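Long-range contacts in p-nitrophenyl phosphatase (Pho2) (Archaeoglobus fulgidus, PDB 3QGM), which probably removes phosphate from phosphate monoesters as a metal-dependent hydrolase of the haloacid dehalogenase (HAD) superfamily: residues Glu31-Leu36 with Asn257-Met262; Gly40-Phe45 with Leu200-Lys205; Arg52-Leu57 with Ile73-Tyr78; Glu119-Gly124 with Ile145-Thr150; Ala208-Gln213 with Glu227-Leu232. All coordinates share one frame; numbering follows the deposited sequence. Where two conformers were deposited one is given.

Contact 1. Residues Glu31-Leu36 with Asn257-Met262; sequences EGVKKL and NSLKDM
Helix 27-38 and the start of helix 259-264 meet so closely that the CA atoms of Gly32 and Lys260 stand 4.1 Å apart. Leu259 carries the contact. From CB, which points at the other helix, the chain runs with CG anti to the backbone N (chi1 -177°), and CG comes to rest over Gly32 CA at 4.1 Å. Glycine suits that place, because a CB there would clash with Leu259 CG and with Lys260 N. At the tip the two methyls part: CD2 reaches the backbone N of Val33 at 3.7 Å and Val33 CG2 at 3.8 Å, the two side chains crossing obliquely, while CD1 looks more loosely at CD1 of Leu36. That same Leu36 methyl meets CE of Met262, a selenomethionine, at 4.1 Å, the two chains crossing nearly at a right angle.

The outer side is polar. Lys260 runs beside Glu31, its CD 3.7 Å from Glu31 OE1, but each charge turns to its own helix: Lys260 NZ pairs with Asp261 OD1 at 2.7 Å, Lys35 NZ with Glu31 OE1 at 3.2 Å. The long aliphatic stem of Lys260 lets it cover the neighbouring helix while its amine pairs elsewhere. Leu36 and Met262 continue onto Tyr11 of strand 10-14, so the arrangement is that of two helices packed side by side on one face of the parallel sheet in the Rossmann-like HAD core.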
# COMPACT_ATOMS: atom_id res chain seq x y z
N GLU A 31 -1.34 -5.73 38.62
CA GLU A 31 -1.11 -5.25 39.96
C GLU A 31 -1.15 -3.71 39.98
O GLU A 31 -1.81 -3.10 40.82
CB GLU A 31 0.28 -5.69 40.43
CG GLU A 31 0.50 -7.17 40.90
CD GLU A 31 2.01 -7.45 41.25
OE1 GLU A 31 2.42 -7.07 42.39
OE2 GLU A 31 2.78 -8.01 40.39
N GLY A 32 -0.44 -3.08 39.06
CA GLY A 32 -0.37 -1.64 39.01
C GLY A 32 -1.71 -0.98 38.83
O GLY A 32 -1.99 0.06 39.42
N VAL A 33 -2.55 -1.57 38.00
CA VAL A 33 -3.89 -1.01 37.81
C VAL A 33 -4.64 -1.10 39.10
O VAL A 33 -5.27 -0.14 39.55
CB VAL A 33 -4.69 -1.79 36.74
CG1 VAL A 33 -6.21 -1.41 36.84
CG2 VAL A 33 -4.14 -1.50 35.37
N LYS A 34 -4.58 -2.27 39.72
CA LYS A 34 -5.29 -2.47 40.96
C LYS A 34 -4.84 -1.50 42.03
O LYS A 34 -5.68 -0.89 42.70
CB LYS A 34 -5.15 -3.93 41.42
CG LYS A 34 -5.85 -4.94 40.50
CD LYS A 34 -5.88 -6.31 41.18
CE LYS A 34 -6.34 -7.42 40.25
NZ LYS A 34 -6.13 -8.78 40.86
N LYS A 35 -3.53 -1.31 42.19
CA LYS A 35 -3.02 -0.33 43.16
C LYS A 35 -3.47 1.10 42.83
O LYS A 35 -3.73 1.89 43.76
CB LYS A 35 -1.49 -0.38 43.33
CG LYS A 35 -0.97 -1.57 44.17
CD LYS A 35 -0.78 -2.87 43.37
CE LYS A 35 0.13 -3.92 44.07
NZ LYS A 35 -0.07 -5.32 43.50
N LEU A 36 -3.56 1.42 41.53
CA LEU A 36 -4.06 2.73 41.09
C LEU A 36 -5.53 3.02 41.45
O LEU A 36 -5.85 4.13 41.84
CB LEU A 36 -3.87 2.93 39.57
CG LEU A 36 -2.50 3.43 39.09
CD1 LEU A 36 -2.50 3.55 37.56
CD2 LEU A 36 -2.12 4.75 39.74
N ASN A 257 10.15 0.19 34.69
CA ASN A 257 10.17 -1.18 34.22
C ASN A 257 8.75 -1.65 33.92
O ASN A 257 8.50 -2.22 32.88
CB ASN A 257 10.88 -2.10 35.23
CG ASN A 257 12.41 -2.08 35.07
OD1 ASN A 257 12.92 -1.93 33.96
ND2 ASN A 257 13.13 -2.28 36.17
N SER A 258 7.83 -1.38 34.83
CA SER A 258 6.44 -1.77 34.66
C SER A 258 5.53 -0.77 35.35
O SER A 258 6.00 0.09 36.12
CB SER A 258 6.21 -3.16 35.29
OG SER A 258 6.34 -3.04 36.68
N LEU A 259 4.22 -0.90 35.11
CA LEU A 259 3.26 -0.00 35.75
C LEU A 259 3.31 -0.11 37.30
O LEU A 259 3.13 0.88 38.03
CB LEU A 259 1.85 -0.30 35.21
CG LEU A 259 0.73 0.59 35.73
CD1 LEU A 259 0.94 2.00 35.21
CD2 LEU A 259 -0.59 -0.03 35.23
N LYS A 260 3.54 -1.34 37.78
CA LYS A 260 3.70 -1.57 39.23
C LYS A 260 4.74 -0.61 39.78
O LYS A 260 4.49 0.10 40.75
CB LYS A 260 4.08 -3.03 39.51
CG LYS A 260 4.74 -3.30 40.86
CD LYS A 260 5.05 -4.80 41.01
CE LYS A 260 6.39 -5.04 41.71
NZ LYS A 260 7.57 -4.46 40.92
N ASP A 261 5.90 -0.59 39.13
CA ASP A 261 6.99 0.26 39.58
C ASP A 261 6.64 1.76 39.52
O ASP A 261 7.00 2.52 40.43
CB ASP A 261 8.27 -0.02 38.78
CG ASP A 261 8.78 -1.46 38.96
OD1 ASP A 261 8.58 -2.08 40.02
OD2 ASP A 261 9.40 -1.98 38.01
N MSE A 262 5.92 2.16 38.47
CA MSE A 262 5.46 3.54 38.35
C MSE A 262 4.64 3.88 39.57
O MSE A 262 4.80 4.97 40.18
CB MSE A 262 4.57 3.76 37.13
CG MSE A 262 4.07 5.22 37.00
SE MSE A 262 2.57 5.53 35.82
CE MSE A 262 1.19 5.24 37.17

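Contact 2. Residues Gly40-Phe45 with Leu200-Lys205; sequences GKKIIF and LGLDAK
One hydrogen bond crosses this contact. Lys42 NZ donates to the backbone O of Leu200 at 3.2 Å, approaching in the carbonyl plane with a C=O...N angle of 153°. The lysine reaches it by bending its chain at chi3 and chi4. Leu200 closes helix 190-200, where carbonyls lack the usual helical partners and the partial charge is negative, so a lysine amine suits the spot and would probably be steadied by it. Gly201, with its positive phi, is the C-prime residue of the Schellman motif that ends this helix.

The apolar part centres on the Leu200 side chain. Its CG lies 3.8 Å from CG2 of Ile44, the chains crossing obliquely, and CD1 touches that same methyl. CD2 fits between Ile44 CG2 and the CB of Lys42, the latter at 4.0 Å. Lys42 thus offers carbon near its root and charge at its tip, and its CD also passes Leu202 CD1 at 4.3 Å. An alanine at Leu200 would remove CG and both methyls and would probably leave Ile44 CG2 and the Lys42 stem poorly packed.

Beyond the contact proper, Asp203 OD1 accepts from Lys205 N at 2.8 Å with its anti lone pair, forming an Asx turn in the loop leading to strand 207-211.

Beta-branched isoleucines suit strand 42-47, which lies between strands 73-75 and 10-14: Ile44 faces Ala196 and Ile199 of helix 190-200, Ile43 turns to the other face against Leu36 of helix 27-38, and strand 10-14 binds the backbone alongside.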
# COMPACT_ATOMS: atom_id res chain seq x y z
N GLY A 40 -7.54 5.50 44.37
CA GLY A 40 -8.60 6.39 43.89
C GLY A 40 -8.29 7.16 42.61
O GLY A 40 -9.00 8.12 42.30
N LYS A 41 -7.27 6.75 41.85
CA LYS A 41 -6.95 7.44 40.59
C LYS A 41 -7.94 6.96 39.55
O LYS A 41 -8.37 5.78 39.58
CB LYS A 41 -5.53 7.16 40.10
CG LYS A 41 -4.40 7.41 41.09
CD LYS A 41 -4.36 8.83 41.67
CE LYS A 41 -2.92 9.19 42.04
NZ LYS A 41 -2.75 10.57 42.67
N LYS A 42 -8.33 7.87 38.66
CA LYS A 42 -9.23 7.55 37.58
C LYS A 42 -8.36 7.04 36.44
O LYS A 42 -7.22 7.48 36.27
CB LYS A 42 -9.99 8.78 37.12
CG LYS A 42 -10.84 9.50 38.18
CD LYS A 42 -11.22 10.86 37.61
CE LYS A 42 -12.58 11.41 38.10
NZ LYS A 42 -13.61 11.41 37.03
N ILE A 43 -8.90 6.11 35.67
CA ILE A 43 -8.14 5.45 34.62
C ILE A 43 -9.02 5.31 33.41
O ILE A 43 -10.22 5.10 33.53
CB ILE A 43 -7.67 4.03 35.08
CG1 ILE A 43 -6.72 4.14 36.27
CG2 ILE A 43 -6.96 3.29 33.95
CD1 ILE A 43 -6.09 2.84 36.64
N ILE A 44 -8.44 5.47 32.24
CA ILE A 44 -9.09 5.07 31.03
C ILE A 44 -8.08 4.29 30.21
O ILE A 44 -6.93 4.73 30.01
CB ILE A 44 -9.71 6.23 30.26
CG1 ILE A 44 -10.46 5.71 29.02
CG2 ILE A 44 -8.67 7.24 29.83
CD1 ILE A 44 -11.55 6.69 28.49
N PHE A 45 -8.50 3.11 29.79
CA PHE A 45 -7.66 2.22 28.99
C PHE A 45 -7.87 2.58 27.51
O PHE A 45 -9.01 2.69 27.05
CB PHE A 45 -8.02 0.77 29.26
CG PHE A 45 -7.80 0.35 30.69
CD1 PHE A 45 -8.86 0.30 31.58
CD2 PHE A 45 -6.52 0.01 31.14
CE1 PHE A 45 -8.65 -0.06 32.92
CE2 PHE A 45 -6.31 -0.37 32.47
CZ PHE A 45 -7.38 -0.40 33.36
N LEU A 200 -12.62 11.26 30.93
CA LEU A 200 -12.05 11.39 32.26
C LEU A 200 -12.64 12.62 32.98
O LEU A 200 -12.73 12.64 34.20
CB LEU A 200 -10.52 11.53 32.19
CG LEU A 200 -9.69 10.26 31.95
CD1 LEU A 200 -8.25 10.62 31.63
CD2 LEU A 200 -9.76 9.28 33.13
N GLY A 201 -13.04 13.62 32.21
CA GLY A 201 -13.42 14.93 32.74
C GLY A 201 -12.20 15.60 33.35
O GLY A 201 -12.29 16.19 34.43
N LEU A 202 -11.04 15.45 32.70
CA LEU A 202 -9.80 16.03 33.25
C LEU A 202 -9.08 16.81 32.19
O LEU A 202 -9.17 16.50 31.02
CB LEU A 202 -8.85 14.96 33.85
CG LEU A 202 -9.33 14.14 35.05
CD1 LEU A 202 -8.30 13.07 35.45
CD2 LEU A 202 -9.69 15.02 36.29
N ASP A 203 -8.39 17.85 32.62
CA ASP A 203 -7.45 18.57 31.79
C ASP A 203 -6.17 17.76 31.68
O ASP A 203 -5.81 17.02 32.61
CB ASP A 203 -7.14 19.91 32.45
CG ASP A 203 -6.28 20.82 31.56
OD1 ASP A 203 -5.03 20.64 31.50
OD2 ASP A 203 -6.86 21.74 30.93
N ALA A 204 -5.48 17.91 30.57
CA ALA A 204 -4.26 17.18 30.31
C ALA A 204 -3.26 17.36 31.43
O ALA A 204 -2.49 16.45 31.74
CB ALA A 204 -3.65 17.66 29.00
N LYS A 205 -3.26 18.54 32.05
CA LYS A 205 -2.26 18.87 33.06
C LYS A 205 -2.37 17.93 34.26
O LYS A 205 -1.40 17.75 35.00
CB LYS A 205 -2.40 20.35 33.50
CG LYS A 205 -3.59 20.57 34.44
CD LYS A 205 -3.89 22.04 34.75
CE LYS A 205 -5.10 22.13 35.69
NZ LYS A 205 -5.10 23.42 36.44

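Contact 3. Residues Arg52-Leu57 with Ile73-Tyr78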
# COMPACT_ATOMS: atom_id res chain seq x y z
N ARG A 52 -11.45 -5.49 17.16
CA ARG A 52 -12.32 -6.01 18.21
C ARG A 52 -13.20 -4.88 18.80
O ARG A 52 -12.80 -3.70 18.84
CB ARG A 52 -11.50 -6.69 19.30
CG ARG A 52 -10.51 -7.79 18.85
CD ARG A 52 -11.08 -8.84 17.89
NE ARG A 52 -12.29 -9.54 18.35
CZ ARG A 52 -12.32 -10.65 19.10
NH1 ARG A 52 -11.21 -11.22 19.55
NH2 ARG A 52 -13.48 -11.18 19.43
N SER A 53 -14.42 -5.25 19.15
CA SER A 53 -15.40 -4.32 19.68
C SER A 53 -14.96 -3.90 21.09
O SER A 53 -14.15 -4.59 21.74
CB SER A 53 -16.76 -4.98 19.70
OG SER A 53 -16.81 -6.03 20.66
N ARG A 54 -15.52 -2.80 21.58
CA ARG A 54 -15.19 -2.34 22.92
C ARG A 54 -15.46 -3.43 23.94
O ARG A 54 -14.66 -3.63 24.86
CB ARG A 54 -15.99 -1.10 23.32
CG ARG A 54 -15.65 -0.66 24.73
CD ARG A 54 -16.18 0.69 25.16
NE ARG A 54 -17.62 0.73 25.12
CZ ARG A 54 -18.38 1.70 25.64
NH1 ARG A 54 -19.68 1.63 25.47
NH2 ARG A 54 -17.86 2.76 26.27
N ARG A 55 -16.59 -4.11 23.82
CA ARG A 55 -16.97 -5.02 24.88
C ARG A 55 -16.07 -6.22 24.93
O ARG A 55 -15.85 -6.75 26.00
CB ARG A 55 -18.44 -5.42 24.80
CG ARG A 55 -18.92 -6.19 26.00
CD ARG A 55 -20.42 -6.10 26.14
NE ARG A 55 -20.85 -4.71 26.12
CZ ARG A 55 -20.99 -3.95 27.19
NH1 ARG A 55 -20.77 -4.44 28.42
NH2 ARG A 55 -21.39 -2.68 27.03
N ILE A 56 -15.50 -6.66 23.81
CA ILE A 56 -14.47 -7.74 23.88
C ILE A 56 -13.29 -7.35 24.78
O ILE A 56 -12.85 -8.12 25.68
CB ILE A 56 -13.93 -8.09 22.49
CG1 ILE A 56 -15.07 -8.60 21.58
CG2 ILE A 56 -12.73 -9.01 22.58
CD1 ILE A 56 -15.76 -9.83 22.02
N LEU A 57 -12.77 -6.14 24.56
CA LEU A 57 -11.65 -5.65 25.37
C LEU A 57 -12.02 -5.40 26.83
O LEU A 57 -11.21 -5.63 27.74
CB LEU A 57 -11.03 -4.41 24.69
CG LEU A 57 -10.22 -4.72 23.41
CD1 LEU A 57 -9.60 -3.46 22.79
CD2 LEU A 57 -9.12 -5.73 23.72
N ILE A 73 -13.03 2.17 28.99
CA ILE A 73 -12.37 1.53 27.83
C ILE A 73 -12.62 2.37 26.59
O ILE A 73 -13.78 2.62 26.25
CB ILE A 73 -12.97 0.12 27.46
CG1 ILE A 73 -13.09 -0.85 28.64
CG2 ILE A 73 -12.13 -0.54 26.38
CD1 ILE A 73 -11.80 -1.39 29.07
N LEU A 74 -11.56 2.81 25.92
CA LEU A 74 -11.67 3.54 24.68
C LEU A 74 -10.83 2.82 23.64
O LEU A 74 -9.57 2.92 23.66
CB LEU A 74 -11.22 5.01 24.85
CG LEU A 74 -11.50 6.01 23.70
CD1 LEU A 74 -13.00 6.12 23.34
CD2 LEU A 74 -10.96 7.34 24.07
N VAL A 75 -11.50 2.11 22.73
CA VAL A 75 -10.81 1.36 21.68
C VAL A 75 -11.15 1.99 20.32
O VAL A 75 -12.20 2.62 20.15
CB VAL A 75 -11.14 -0.15 21.76
CG1 VAL A 75 -12.67 -0.43 21.49
CG2 VAL A 75 -10.18 -0.97 20.83
N ALA A 76 -10.20 1.88 19.39
CA ALA A 76 -10.26 2.62 18.16
C ALA A 76 -11.50 2.27 17.38
O ALA A 76 -12.03 3.11 16.70
CB ALA A 76 -8.96 2.36 17.30
N THR A 77 -11.97 1.04 17.45
CA THR A 77 -13.16 0.66 16.70
C THR A 77 -14.36 1.49 17.19
O THR A 77 -15.06 2.17 16.41
CB THR A 77 -13.49 -0.83 16.86
OG1 THR A 77 -13.56 -1.15 18.26
CG2 THR A 77 -12.43 -1.75 16.13
N TYR A 78 -14.53 1.50 18.51
CA TYR A 78 -15.63 2.32 19.11
C TYR A 78 -15.39 3.83 18.89
O TYR A 78 -16.35 4.59 18.59
CB TYR A 78 -15.72 1.98 20.61
CG TYR A 78 -16.56 2.86 21.48
CD1 TYR A 78 -17.89 2.55 21.69
CD2 TYR A 78 -16.04 3.99 22.13
CE1 TYR A 78 -18.70 3.30 22.51
CE2 TYR A 78 -16.87 4.81 22.97
CZ TYR A 78 -18.21 4.43 23.14
OH TYR A 78 -19.10 5.11 23.93
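Strand 42-47, helix 54-63 and strand 73-75 form a beta-alpha-beta unit of the HAD core, and here the beginning of its helix packs against its second strand and the first turn of helix 76-87. Arg54 dominates. Its CG is anti to the backbone N and the chain stays extended until chi3 (61°), where it bends and lays the guanidinium flat on the ring of Tyr78. The planes lie 20° apart, and CZ is 4.0 Å from the ring centroid, over the face: a cation-pi stack. CD adds a CH-pi contact at 4.3 Å from that centroid, nearly along the ring normal. Tyr78 helps by sending CG anti to its own backbone N, so that the two side chains run side by side in the same direction. Arginine suits this place since its flat cation can cover a ring while its stem crosses Ile73 obliquely, Arg54 CG lying 3.9 Å from Ile73 CG2. Weak, long ion pairs to Glu70 and Asp71 lie around the charge.

Deeper in, the branched Val75 fills the angle under the helix start. Its CG1 takes the crowded position between N and the carbonyl carbon and so reaches Arg54 CA at 3.5 Å; CG2, anti to N, presses on Leu57 CD1 at 3.2 Å, tighter than normal van der Waals contact. Ser53 is the N-cap residue, its OG weakly accepting from Ile56 N. Thr77 also holds OG1 in the crowded position, from which it donates to Arg52 O at 2.7 Å, 27° above the carbonyl plane.

Contact 4. Residues Glu119-Gly124 with Ile145-Thr150; sequences EYLVVG and IRYIAT
The backbone O of Ile148 is gripped twice: Val123 N donates to it at 2.8 Å, almost in line with the C=O axis. The second, weaker grip is a CA-H...O contact, Val122 CA to Ile148 O at 3.3 Å. It belongs to a beta-alpha-beta unit, in which helix 131-143 joins two neighbouring parallel strands of the second sheet, probably the C2-type cap of this HAD family. Three more bonds complete the register: Leu121 N to Arg146 O, Ile148 N to Leu121 O, and Thr150 N to Val123 O.

On one face Tyr120 lies beside Arg146. The arginine stem runs alongside the ring, CB over one face toward the rim and CG 3.5 Å from CE2, while Ile148 CG1 meets the ring edge at 3.8 Å from CD2. The guanidinium stands steeply to the ring, at 74°. A tyrosine suits this place by offering carbon to the stem and a hydroxyl to Glu87, which also forms a salt bridge with Arg146. An alanine at Tyr120 would remove ring and hydroxyl, and would probably loosen the Arg146 stem and deprive Glu87 of a partner.

On the other face Leu121 CD2 sits over the Tyr147 ring, 4.2 Å from its centroid, a CH-pi contact, and Val123 CG2 approaches Tyr147 CE1 at 3.4 Å. At the N-terminal end of the pair a water bridges the strands, donating to Glu119 O at 2.8 Å and accepting from Arg146 N at 2.9 Å.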
# COMPACT_ATOMS: atom_id res chain seq x y z
N GLU A 119 -21.29 7.50 2.28
CA GLU A 119 -20.80 8.85 2.54
C GLU A 119 -19.45 8.84 3.27
O GLU A 119 -18.75 9.84 3.26
CB GLU A 119 -21.76 9.64 3.42
CG GLU A 119 -23.23 9.28 3.27
CD GLU A 119 -24.04 9.82 4.44
OE1 GLU A 119 -23.72 10.97 4.84
OE2 GLU A 119 -24.93 9.10 4.96
N TYR A 120 -19.12 7.75 3.96
CA TYR A 120 -17.84 7.63 4.65
C TYR A 120 -17.13 6.35 4.22
O TYR A 120 -17.75 5.26 4.14
CB TYR A 120 -18.02 7.58 6.17
CG TYR A 120 -18.35 8.90 6.86
CD1 TYR A 120 -19.62 9.47 6.76
CD2 TYR A 120 -17.37 9.58 7.62
CE1 TYR A 120 -19.90 10.71 7.38
CE2 TYR A 120 -17.66 10.82 8.24
CZ TYR A 120 -18.93 11.35 8.12
OH TYR A 120 -19.22 12.51 8.75
N LEU A 121 -15.82 6.48 3.99
CA LEU A 121 -14.92 5.37 3.89
C LEU A 121 -14.23 5.20 5.24
O LEU A 121 -13.59 6.11 5.72
CB LEU A 121 -13.89 5.63 2.75
CG LEU A 121 -12.68 4.69 2.64
CD1 LEU A 121 -13.13 3.21 2.47
CD2 LEU A 121 -11.66 5.20 1.48
N VAL A 122 -14.34 4.01 5.82
CA VAL A 122 -13.78 3.68 7.12
C VAL A 122 -12.75 2.56 6.94
O VAL A 122 -13.06 1.46 6.54
CB VAL A 122 -14.90 3.27 8.11
CG1 VAL A 122 -14.37 3.06 9.50
CG2 VAL A 122 -15.99 4.35 8.11
N VAL A 123 -11.49 2.91 7.15
CA VAL A 123 -10.41 1.99 6.87
C VAL A 123 -9.97 1.42 8.19
O VAL A 123 -9.61 2.15 9.07
CB VAL A 123 -9.26 2.73 6.15
CG1 VAL A 123 -7.97 1.97 6.32
CG2 VAL A 123 -9.59 2.95 4.65
N GLY A 124 -10.08 0.12 8.35
CA GLY A 124 -9.50 -0.60 9.46
C GLY A 124 -8.82 -1.86 8.88
O GLY A 124 -9.16 -2.31 7.78
N ILE A 145 -15.23 10.76 -1.08
CA ILE A 145 -15.95 10.74 0.18
C ILE A 145 -15.02 10.85 1.38
O ILE A 145 -13.82 10.62 1.31
CB ILE A 145 -16.91 9.51 0.28
CG1 ILE A 145 -16.17 8.17 0.40
CG2 ILE A 145 -17.82 9.47 -0.99
CD1 ILE A 145 -17.11 6.94 0.57
N ARG A 146 -15.59 11.29 2.48
CA ARG A 146 -14.86 11.53 3.70
C ARG A 146 -14.24 10.21 4.15
O ARG A 146 -14.88 9.18 4.12
CB ARG A 146 -15.85 12.07 4.76
CG ARG A 146 -15.26 12.34 6.13
CD ARG A 146 -15.91 13.65 6.68
NE ARG A 146 -15.48 14.00 8.02
CZ ARG A 146 -14.41 14.75 8.30
NH1 ARG A 146 -13.64 15.23 7.33
NH2 ARG A 146 -14.11 15.01 9.57
N TYR A 147 -13.01 10.27 4.63
CA TYR A 147 -12.17 9.12 4.74
C TYR A 147 -11.59 9.10 6.15
O TYR A 147 -10.78 9.95 6.52
CB TYR A 147 -11.14 9.18 3.60
CG TYR A 147 -9.95 8.25 3.65
CD1 TYR A 147 -9.91 7.13 4.47
CD2 TYR A 147 -8.87 8.49 2.81
CE1 TYR A 147 -8.79 6.29 4.49
CE2 TYR A 147 -7.75 7.67 2.82
CZ TYR A 147 -7.71 6.57 3.65
OH TYR A 147 -6.57 5.80 3.65
N ILE A 148 -12.03 8.13 6.94
CA ILE A 148 -11.57 7.96 8.29
C ILE A 148 -10.78 6.66 8.45
O ILE A 148 -11.18 5.60 7.94
CB ILE A 148 -12.75 7.89 9.28
CG1 ILE A 148 -13.81 8.93 8.90
CG2 ILE A 148 -12.21 8.14 10.70
CD1 ILE A 148 -13.39 10.33 9.21
N ALA A 149 -9.71 6.71 9.19
CA ALA A 149 -8.97 5.49 9.53
C ALA A 149 -9.00 5.30 11.06
O ALA A 149 -8.91 6.24 11.83
CB ALA A 149 -7.54 5.54 9.01
N THR A 150 -9.14 4.04 11.46
CA THR A 150 -9.20 3.67 12.85
C THR A 150 -7.90 3.97 13.58
O THR A 150 -7.89 4.48 14.71
CB THR A 150 -9.53 2.15 12.96
OG1 THR A 150 -8.61 1.39 12.15
CG2 THR A 150 -10.97 1.85 12.47
O HOH W 1 -18.22 12.35 2.14

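Contact 5. Residues Ala208-Gln213 with Glu227-Leu232; sequences AVVGDQ and ETVLVL. With CA (calcium ion), chain E.
Two parallel strands, 207-211 and 227-231, are closely paired through Val209 and Val210 and open at one end toward a hydrated metal. In the tight part, Val209 N donates to Glu227 O and Val229 N to Val209 O, each at 2.9 Å. Gly211 N to Val229 O is longer, 3.2 Å, and more bent at 152°, though Val231 N still donates to Gly211 O. Val210 and Val229 lie side by side, CG2 to CB at 4.0 Å, as beta-branched residues suit a sheet interior. Gly211 is almost fully extended and has no side chain, and Leu230 CD1 bends in to 3.4 Å from its O and 3.5 Å from Asp212 C.

At the C-terminal ends of the strands packing gives way to water. Asp212, with CG in the crowded position between N and the carbonyl carbon, turns OD1 onto the calcium ion at 2.3 Å; an aspartate suits the place because its short side chain brings a hard, anionic oxygen to the cation. Three waters also bind the metal. OD2 accepts from one of them at 2.6 Å, and from Val235 N, which helps fix the carboxylate's rotation; Gln213 NE2 donates to another at 2.9 Å. Asp14 OD2 and Asp16 O share the ion, as in the HAD active site.

Strand 207-211 borders strand 10-14, and 227-231 borders 254-256; Val210 and Val229 face Met262 of helix 259-264, whereas Thr228 and Leu230 turn to helix 214-224 across the sheet.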
# COMPACT_ATOMS: atom_id res chain seq x y z
N ALA A 208 -1.56 11.63 33.10
CA ALA A 208 -0.35 11.05 32.49
C ALA A 208 -0.75 9.94 31.53
O ALA A 208 -1.70 9.22 31.76
CB ALA A 208 0.64 10.54 33.56
N VAL A 209 -0.01 9.82 30.43
CA VAL A 209 -0.29 8.85 29.37
C VAL A 209 0.79 7.78 29.47
O VAL A 209 1.98 8.09 29.44
CB VAL A 209 -0.29 9.58 28.02
CG1 VAL A 209 -0.37 8.57 26.78
CG2 VAL A 209 -1.43 10.58 28.01
N VAL A 210 0.38 6.53 29.67
CA VAL A 210 1.32 5.45 29.96
C VAL A 210 1.22 4.48 28.82
O VAL A 210 0.09 4.17 28.38
CB VAL A 210 0.93 4.66 31.22
CG1 VAL A 210 1.96 3.53 31.48
CG2 VAL A 210 0.83 5.58 32.46
N GLY A 211 2.38 3.98 28.38
CA GLY A 211 2.46 3.06 27.30
C GLY A 211 3.82 2.47 27.07
O GLY A 211 4.79 2.77 27.79
N ASP A 212 3.90 1.62 26.06
CA ASP A 212 5.11 0.85 25.78
C ASP A 212 5.79 1.27 24.51
O ASP A 212 6.84 0.74 24.23
CB ASP A 212 4.83 -0.67 25.76
CG ASP A 212 4.03 -1.13 24.54
OD1 ASP A 212 3.19 -0.36 24.04
OD2 ASP A 212 4.22 -2.28 24.12
N GLN A 213 5.21 2.21 23.75
CA GLN A 213 5.76 2.71 22.48
C GLN A 213 5.95 4.23 22.45
O GLN A 213 5.00 5.03 22.63
CB GLN A 213 4.86 2.30 21.31
CG GLN A 213 4.80 0.81 21.08
CD GLN A 213 4.04 0.45 19.80
OE1 GLN A 213 4.63 0.06 18.81
NE2 GLN A 213 2.73 0.55 19.84
N GLU A 227 1.77 14.73 30.53
CA GLU A 227 3.03 14.08 30.87
C GLU A 227 2.97 12.64 30.44
O GLU A 227 1.90 12.04 30.44
CB GLU A 227 3.30 14.12 32.39
CG GLU A 227 3.57 15.50 32.94
CD GLU A 227 4.12 15.44 34.36
OE1 GLU A 227 3.31 15.47 35.30
OE2 GLU A 227 5.35 15.29 34.52
N THR A 228 4.12 12.09 30.09
CA THR A 228 4.21 10.80 29.46
C THR A 228 5.11 9.89 30.30
O THR A 228 6.15 10.33 30.86
CB THR A 228 4.82 10.91 28.03
OG1 THR A 228 6.07 11.62 28.13
CG2 THR A 228 3.86 11.66 27.07
N VAL A 229 4.69 8.63 30.36
CA VAL A 229 5.39 7.57 31.09
C VAL A 229 5.58 6.38 30.16
O VAL A 229 4.62 5.84 29.61
CB VAL A 229 4.59 7.03 32.31
CG1 VAL A 229 5.33 5.87 32.91
CG2 VAL A 229 4.33 8.14 33.40
N LEU A 230 6.82 5.96 30.00
CA LEU A 230 7.10 4.77 29.21
C LEU A 230 7.42 3.61 30.15
O LEU A 230 8.23 3.73 31.08
CB LEU A 230 8.28 5.01 28.26
CG LEU A 230 8.62 3.82 27.35
CD1 LEU A 230 7.62 3.69 26.17
CD2 LEU A 230 10.02 3.99 26.80
N VAL A 231 6.78 2.48 29.90
CA VAL A 231 7.10 1.26 30.63
C VAL A 231 7.80 0.30 29.71
O VAL A 231 7.67 0.38 28.49
CB VAL A 231 5.88 0.58 31.30
CG1 VAL A 231 5.33 1.47 32.40
CG2 VAL A 231 4.82 0.18 30.25
N LEU A 232 8.50 -0.64 30.32
CA LEU A 232 9.41 -1.51 29.59
C LEU A 232 8.93 -2.99 29.59
O LEU A 232 9.71 -3.89 29.33
CB LEU A 232 10.83 -1.36 30.19
CG LEU A 232 11.42 0.06 30.16
CD1 LEU A 232 12.80 0.06 30.79
CD2 LEU A 232 11.48 0.67 28.74
CA CA E . 1.06 -0.82 23.38
O HOH W 2 2.40 -2.53 22.26
O HOH W 3 1.17 0.96 22.21
O HOH W 4 -0.48 -1.54 21.76

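Contacts 2, 3 and 5 all reach the parallel six-stranded sheet of the HAD core, while contact 1 joins two helices on one of its faces. Along the chain, contact 1 closes the longest loop, with the others nested inside it; contacts 3 and 4 lie within contact 2, and contact 5 follows it. Contacts 1 and 2 touch where Leu36 O meets Lys41 N, contacts 2 and 3 where Phe45 O meets Leu74 N. Contact 4 belongs to the other sheet, set apart, its centre about 29 Å from that of contact 5, and reaches the core side at Ala76 CB and Thr150 O. The core thus gathers distant sequence into one sheet, with the metal at contact 5.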